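Local coordinates for protein tRNA(Ile2) 2-agmatinylcytidine synthetase TiaS (Archaeoglobus fulgidus, PDB 5XOB) that catalyses the ATP-dependent attachment of agmatine to the wobble cytidine of the AUA-decoding isoleucine tRNA, converting its codon specificity from AUG to AUA, at residues I37-L42 with I241-H246; F156-I161 with E222-A227. All coordinates share one frame; numbering follows the deposited sequence.

In the fold
Contacts 1 and 2 involve neighbouring strands of one mixed beta-sheet, with centres about 10 Å apart; in contact 2 a helix lies on its face. Contact 1 pairs strand 35-44, of the TCKD domain, with strand 239-244, of the FLD domain, and so carries the sheet across from one to the other. In contact 2, strand 157-163, the antiparallel neighbour of 239-244, receives helix 221-230. Along the chain both segments of contact 2 fall between those of contact 1, and the helix leads on to strand 239-244. The strands of the two contacts are joined directly, T244 N lying 2.7 Å from T157 O. A bound magnesium ion is about 8 Å from the L42 side chain.

Contact 1: I37-L42 with I241-H246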
loop_
_atom_site.group_PDB
_atom_site.type_symbol
_atom_site.label_atom_id
_atom_site.label_comp_id
_atom_site.label_asym_id
_atom_site.label_seq_id
_atom_site.Cartn_x
_atom_site.Cartn_y
_atom_site.Cartn_z
ATOM N N ILE A 37 5.250 5.259 -26.920
ATOM C CA ILE A 37 3.834 4.971 -27.143
ATOM C C ILE A 37 3.088 4.837 -25.810
ATOM O O ILE A 37 3.436 4.005 -24.965
ATOM C CB ILE A 37 3.651 3.696 -27.996
ATOM C CG1 ILE A 37 4.430 3.833 -29.308
ATOM C CG2 ILE A 37 2.170 3.445 -28.280
ATOM C CD1 ILE A 37 4.502 2.559 -30.121
ATOM N N GLY A 38 2.062 5.669 -25.639
ATOM C CA GLY A 38 1.216 5.636 -24.449
ATOM C C GLY A 38 1.903 6.259 -23.253
ATOM O O GLY A 38 2.849 7.032 -23.409
ATOM N N PHE A 39 1.418 5.924 -22.060
ATOM C CA PHE A 39 2.068 6.336 -20.817
ATOM C C PHE A 39 3.073 5.276 -20.362
ATOM O O PHE A 39 2.917 4.089 -20.672
ATOM C CB PHE A 39 1.031 6.593 -19.712
ATOM C CG PHE A 39 0.175 7.806 -19.959
ATOM C CD1 PHE A 39 -1.208 7.695 -20.042
ATOM C CD2 PHE A 39 0.755 9.062 -20.130
ATOM C CE1 PHE A 39 -1.995 8.813 -20.282
ATOM C CE2 PHE A 39 -0.028 10.181 -20.373
ATOM C CZ PHE A 39 -1.404 10.058 -20.447
ATOM N N PRO A 40 4.113 5.703 -19.631
ATOM C CA PRO A 40 4.981 4.729 -19.004
ATOM C C PRO A 40 4.245 4.121 -17.823
ATOM O O PRO A 40 3.211 4.648 -17.398
ATOM C CB PRO A 40 6.154 5.574 -18.521
ATOM C CG PRO A 40 5.525 6.880 -18.183
ATOM C CD PRO A 40 4.412 7.074 -19.177
ATOM N N ARG A 41 4.777 3.028 -17.297
ATOM C CA ARG A 41 4.132 2.324 -16.207
ATOM C C ARG A 41 5.069 2.307 -15.012
ATOM O O ARG A 41 6.280 2.186 -15.175
ATOM C CB ARG A 41 3.753 0.912 -16.650
ATOM C CG ARG A 41 3.160 0.872 -18.060
ATOM C CD ARG A 41 2.357 -0.391 -18.323
ATOM N NE ARG A 41 3.151 -1.586 -18.054
ATOM C CZ ARG A 41 2.655 -2.793 -17.780
ATOM N NH1 ARG A 41 1.344 -2.998 -17.737
ATOM N NH2 ARG A 41 3.479 -3.805 -17.537
ATOM N N LEU A 42 4.497 2.483 -13.821
ATOM C CA LEU A 42 5.225 2.400 -12.561
ATOM C C LEU A 42 4.687 1.205 -11.773
ATOM O O LEU A 42 3.565 1.237 -11.265
ATOM C CB LEU A 42 5.026 3.678 -11.755
ATOM C CG LEU A 42 5.972 3.973 -10.585
ATOM C CD1 LEU A 42 5.266 4.891 -9.598
ATOM C CD2 LEU A 42 6.491 2.737 -9.856
ATOM N N ILE A 241 2.976 11.339 -16.044
ATOM C CA ILE A 241 1.879 10.512 -15.596
ATOM C C ILE A 241 2.222 9.060 -15.908
ATOM O O ILE A 241 2.556 8.726 -17.047
ATOM C CB ILE A 241 0.576 10.901 -16.314
ATOM C CG1 ILE A 241 0.073 12.240 -15.762
ATOM C CG2 ILE A 241 -0.481 9.815 -16.148
ATOM C CD1 ILE A 241 -1.154 12.787 -16.459
ATOM N N PHE A 242 2.137 8.215 -14.880
ATOM C CA PHE A 242 2.341 6.776 -14.998
ATOM C C PHE A 242 1.055 6.042 -14.685
ATOM O O PHE A 242 0.347 6.400 -13.743
ATOM C CB PHE A 242 3.370 6.308 -13.984
ATOM C CG PHE A 242 4.689 6.973 -14.119
ATOM C CD1 PHE A 242 5.733 6.331 -14.755
ATOM C CD2 PHE A 242 4.892 8.248 -13.605
ATOM C CE1 PHE A 242 6.966 6.948 -14.886
ATOM C CE2 PHE A 242 6.123 8.874 -13.728
ATOM C CZ PHE A 242 7.163 8.220 -14.368
ATOM N N VAL A 243 0.762 5.006 -15.459
ATOM C CA VAL A 243 -0.233 4.032 -15.038
ATOM C C VAL A 243 0.476 3.114 -14.041
ATOM O O VAL A 243 1.602 2.663 -14.278
ATOM C CB VAL A 243 -0.840 3.230 -16.209
ATOM C CG1 VAL A 243 -1.352 4.168 -17.294
ATOM C CG2 VAL A 243 0.163 2.251 -16.789
ATOM N N THR A 244 -0.178 2.865 -12.914
ATOM C CA THR A 244 0.471 2.226 -11.775
ATOM C C THR A 244 -0.377 1.076 -11.270
ATOM O O THR A 244 -1.570 1.000 -11.566
ATOM C CB THR A 244 0.673 3.224 -10.609
ATOM O OG1 THR A 244 -0.586 3.489 -9.979
ATOM C CG2 THR A 244 1.261 4.540 -11.103
ATOM N N ASN A 245 0.244 0.181 -10.505
ATOM C CA ASN A 245 -0.510 -0.808 -9.734
ATOM C C ASN A 245 -0.705 -0.371 -8.277
ATOM O O ASN A 245 -1.038 -1.179 -7.412
ATOM C CB ASN A 245 0.122 -2.204 -9.833
ATOM C CG ASN A 245 1.478 -2.289 -9.174
ATOM O OD1 ASN A 245 2.036 -1.285 -8.723
ATOM N ND2 ASN A 245 2.021 -3.497 -9.119
ATOM N N HIS A 246 -0.514 0.917 -8.017
ATOM C CA HIS A 246 -0.856 1.487 -6.719
ATOM C C HIS A 246 -2.317 1.331 -6.417
ATOM O O HIS A 246 -3.150 1.446 -7.310
ATOM C CB HIS A 246 -0.565 2.975 -6.693
ATOM C CG HIS A 246 0.886 3.291 -6.740
ATOM N ND1 HIS A 246 1.383 4.445 -7.303
ATOM C CD2 HIS A 246 1.955 2.586 -6.311
ATOM C CE1 HIS A 246 2.699 4.444 -7.199
ATOM N NE2 HIS A 246 3.069 3.326 -6.605
#
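L42 packs its CB against F242 and T244 of the partner strand and its CD1 against H246 of the loop beyond it. L42 CB lies 3.8 Å from F242 CB, and L42 CD1 meets H246 CE1 at 3.5 Å. CG of L42, anti to the backbone N (chi1 -164°), carries the methyl that meets H246. The backbone N of L42 donates to V243 O at 2.9 Å, while V243 N donates to P40 O at 3.1 Å; R41 and L42 thereby pair in parallel with V243 and T244. This parallel pair within a mixed sheet joins the TCKD and FLD domains. On the other face of the sheet, V243 divides its two methyls: CG2 packs against R41 CG at 3.5 Å, and CG1 rests near F39 CB. The F39 ring is covered on one face by I241, whose CG2 stands almost over the ring centre, 4.2 Å from the centroid and 6° off the normal, in a CH-pi contact. P40 CG meets F242 CD1 at 3.5 Å, the two side chains crossing at about a right angle. R41 NH2 hydrogen-bonds to A148 O and A151 O. In the sheet, strand 57-64 lies beside 35-44 and strand 157-163 beside 239-244, while V221 of helix 221-230 packs against both F39 and I241.

Contact 2: F156-I161 with E222-A227; sequences FTLELI and EALYKA
L224 projects from helix 221-230 onto strand 157-163, overlapping L158 and L160, two alternate residues whose side chains point to the helix. This is a helix packed on the face of an antiparallel part of the sheet, consistent with the ferredoxin-like alpha+beta fold of RRM-related domains such as the FLD domain. Helix and strand segments run in roughly the same direction, 26° apart, with their axes 8.8 Å from each other at closest approach. The two leucines of the strand meet different parts of L224: its CD2 approaches L158 CB to 3.3 Å, whereas its CG lies 3.7 Å from L160 CB. An alanine in place of L224 would probably open a gap between helix and strand, leaving L158 CB and L160 CB without these apolar partners. I216 of strand 212-218 also touches L224, extending the apolar packing to the edge strand of the sheet. The first side-chain bond of Y225 points away from the strand, but the ring still meets L160, and it touches I241 of the neighbouring strand as well. With CG anti to the backbone N (chi1 -178°), L160 has its CD1 against the Y225 ring, 3.8 Å from Y225 CD1 and 3.9 Å from Y225 CE1.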
loop_
_atom_site.group_PDB
_atom_site.type_symbol
_atom_site.label_atom_id
_atom_site.label_comp_id
_atom_site.label_asym_id
_atom_site.label_seq_id
_atom_site.Cartn_x
_atom_site.Cartn_y
_atom_site.Cartn_z
ATOM N N PHE A 156 -5.849 -0.583 -12.255
ATOM C CA PHE A 156 -4.691 0.294 -12.218
ATOM C C PHE A 156 -5.134 1.652 -11.702
ATOM O O PHE A 156 -6.322 1.963 -11.696
ATOM C CB PHE A 156 -4.081 0.435 -13.615
ATOM C CG PHE A 156 -5.023 1.022 -14.623
ATOM C CD1 PHE A 156 -5.901 0.208 -15.324
ATOM C CD2 PHE A 156 -5.050 2.391 -14.855
ATOM C CE1 PHE A 156 -6.784 0.746 -16.248
ATOM C CE2 PHE A 156 -5.929 2.937 -15.776
ATOM C CZ PHE A 156 -6.797 2.113 -16.474
ATOM N N THR A 157 -4.179 2.448 -11.252
ATOM C CA THR A 157 -4.440 3.847 -10.958
ATOM C C THR A 157 -3.364 4.686 -11.631
ATOM O O THR A 157 -2.376 4.152 -12.150
ATOM C CB THR A 157 -4.504 4.118 -9.441
ATOM O OG1 THR A 157 -3.260 3.764 -8.815
ATOM C CG2 THR A 157 -5.624 3.316 -8.832
ATOM N N LEU A 158 -3.574 5.995 -11.647
ATOM C CA LEU A 158 -2.629 6.902 -12.268
ATOM C C LEU A 158 -1.920 7.691 -11.188
ATOM O O LEU A 158 -2.493 7.955 -10.133
ATOM C CB LEU A 158 -3.350 7.856 -13.227
ATOM C CG LEU A 158 -4.195 7.227 -14.340
ATOM C CD1 LEU A 158 -4.943 8.306 -15.113
ATOM C CD2 LEU A 158 -3.345 6.387 -15.282
ATOM N N GLU A 159 -0.661 8.035 -11.442
ATOM C CA GLU A 159 0.037 9.002 -10.611
ATOM C C GLU A 159 0.768 10.029 -11.460
ATOM O O GLU A 159 1.518 9.690 -12.376
ATOM C CB GLU A 159 1.011 8.347 -9.623
ATOM C CG GLU A 159 1.165 9.195 -8.356
ATOM C CD GLU A 159 2.205 8.681 -7.374
ATOM O OE1 GLU A 159 2.753 7.582 -7.596
ATOM O OE2 GLU A 159 2.468 9.384 -6.370
ATOM N N LEU A 160 0.527 11.293 -11.142
ATOM C CA LEU A 160 1.236 12.369 -11.774
ATOM C C LEU A 160 2.380 12.698 -10.858
ATOM O O LEU A 160 2.187 13.053 -9.694
ATOM C CB LEU A 160 0.338 13.574 -11.974
ATOM C CG LEU A 160 1.000 14.754 -12.673
ATOM C CD1 LEU A 160 -0.030 15.481 -13.516
ATOM C CD2 LEU A 160 1.611 15.684 -11.638
ATOM N N ILE A 161 3.580 12.562 -11.394
ATOM C CA ILE A 161 4.769 12.797 -10.625
ATOM C C ILE A 161 5.430 14.044 -11.165
ATOM O O ILE A 161 5.698 14.150 -12.366
ATOM C CB ILE A 161 5.730 11.603 -10.692
ATOM C CG1 ILE A 161 5.004 10.344 -10.207
ATOM C CG2 ILE A 161 6.956 11.880 -9.833
ATOM C CD1 ILE A 161 5.823 9.077 -10.264
ATOM N N GLU A 222 -7.568 13.766 -16.658
ATOM C CA GLU A 222 -8.280 15.033 -16.436
ATOM C C GLU A 222 -8.111 15.537 -15.003
ATOM O O GLU A 222 -7.686 16.670 -14.780
ATOM C CB GLU A 222 -9.779 14.865 -16.749
ATOM C CG GLU A 222 -10.654 16.074 -16.397
ATOM C CD GLU A 222 -12.154 15.785 -16.471
ATOM O OE1 GLU A 222 -12.834 15.858 -15.417
ATOM O OE2 GLU A 222 -12.657 15.488 -17.580
ATOM N N ALA A 223 -8.460 14.686 -14.043
ATOM C CA ALA A 223 -8.378 15.027 -12.622
ATOM C C ALA A 223 -6.953 15.352 -12.214
ATOM O O ALA A 223 -6.708 16.283 -11.446
ATOM C CB ALA A 223 -8.897 13.871 -11.782
ATOM N N LEU A 224 -6.014 14.571 -12.733
ATOM C CA LEU A 224 -4.613 14.712 -12.355
ATOM C C LEU A 224 -4.074 16.079 -12.758
ATOM O O LEU A 224 -3.502 16.790 -11.935
ATOM C CB LEU A 224 -3.766 13.567 -12.952
ATOM C CG LEU A 224 -3.176 12.503 -12.002
ATOM C CD1 LEU A 224 -3.782 12.491 -10.605
ATOM C CD2 LEU A 224 -3.248 11.120 -12.623
ATOM N N TYR A 225 -4.271 16.453 -14.017
ATOM C CA TYR A 225 -3.818 17.761 -14.494
ATOM C C TYR A 225 -4.563 18.909 -13.791
ATOM O O TYR A 225 -3.975 19.959 -13.526
ATOM C CB TYR A 225 -3.944 17.868 -16.022
ATOM C CG TYR A 225 -2.856 17.136 -16.798
ATOM C CD1 TYR A 225 -1.507 17.288 -16.468
ATOM C CD2 TYR A 225 -3.175 16.314 -17.879
ATOM C CE1 TYR A 225 -0.514 16.630 -17.177
ATOM C CE2 TYR A 225 -2.186 15.654 -18.594
ATOM C CZ TYR A 225 -0.858 15.815 -18.238
ATOM O OH TYR A 225 0.137 15.166 -18.941
ATOM N N LYS A 226 -5.843 18.703 -13.481
ATOM C CA LYS A 226 -6.591 19.636 -12.627
ATOM C C LYS A 226 -5.926 19.811 -11.271
ATOM O O LYS A 226 -5.750 20.938 -10.801
ATOM C CB LYS A 226 -8.025 19.158 -12.419
ATOM C CG LYS A 226 -8.927 19.462 -13.594
ATOM C CD LYS A 226 -10.335 18.968 -13.336
ATOM C CE LYS A 226 -11.305 19.515 -14.370
ATOM N NZ LYS A 226 -12.719 19.223 -14.004
ATOM N N ALA A 227 -5.566 18.693 -10.646
ATOM C CA ALA A 227 -4.823 18.726 -9.392
ATOM C C ALA A 227 -3.575 19.589 -9.537
ATOM O O ALA A 227 -3.278 20.425 -8.679
ATOM C CB ALA A 227 -4.445 17.316 -8.967
#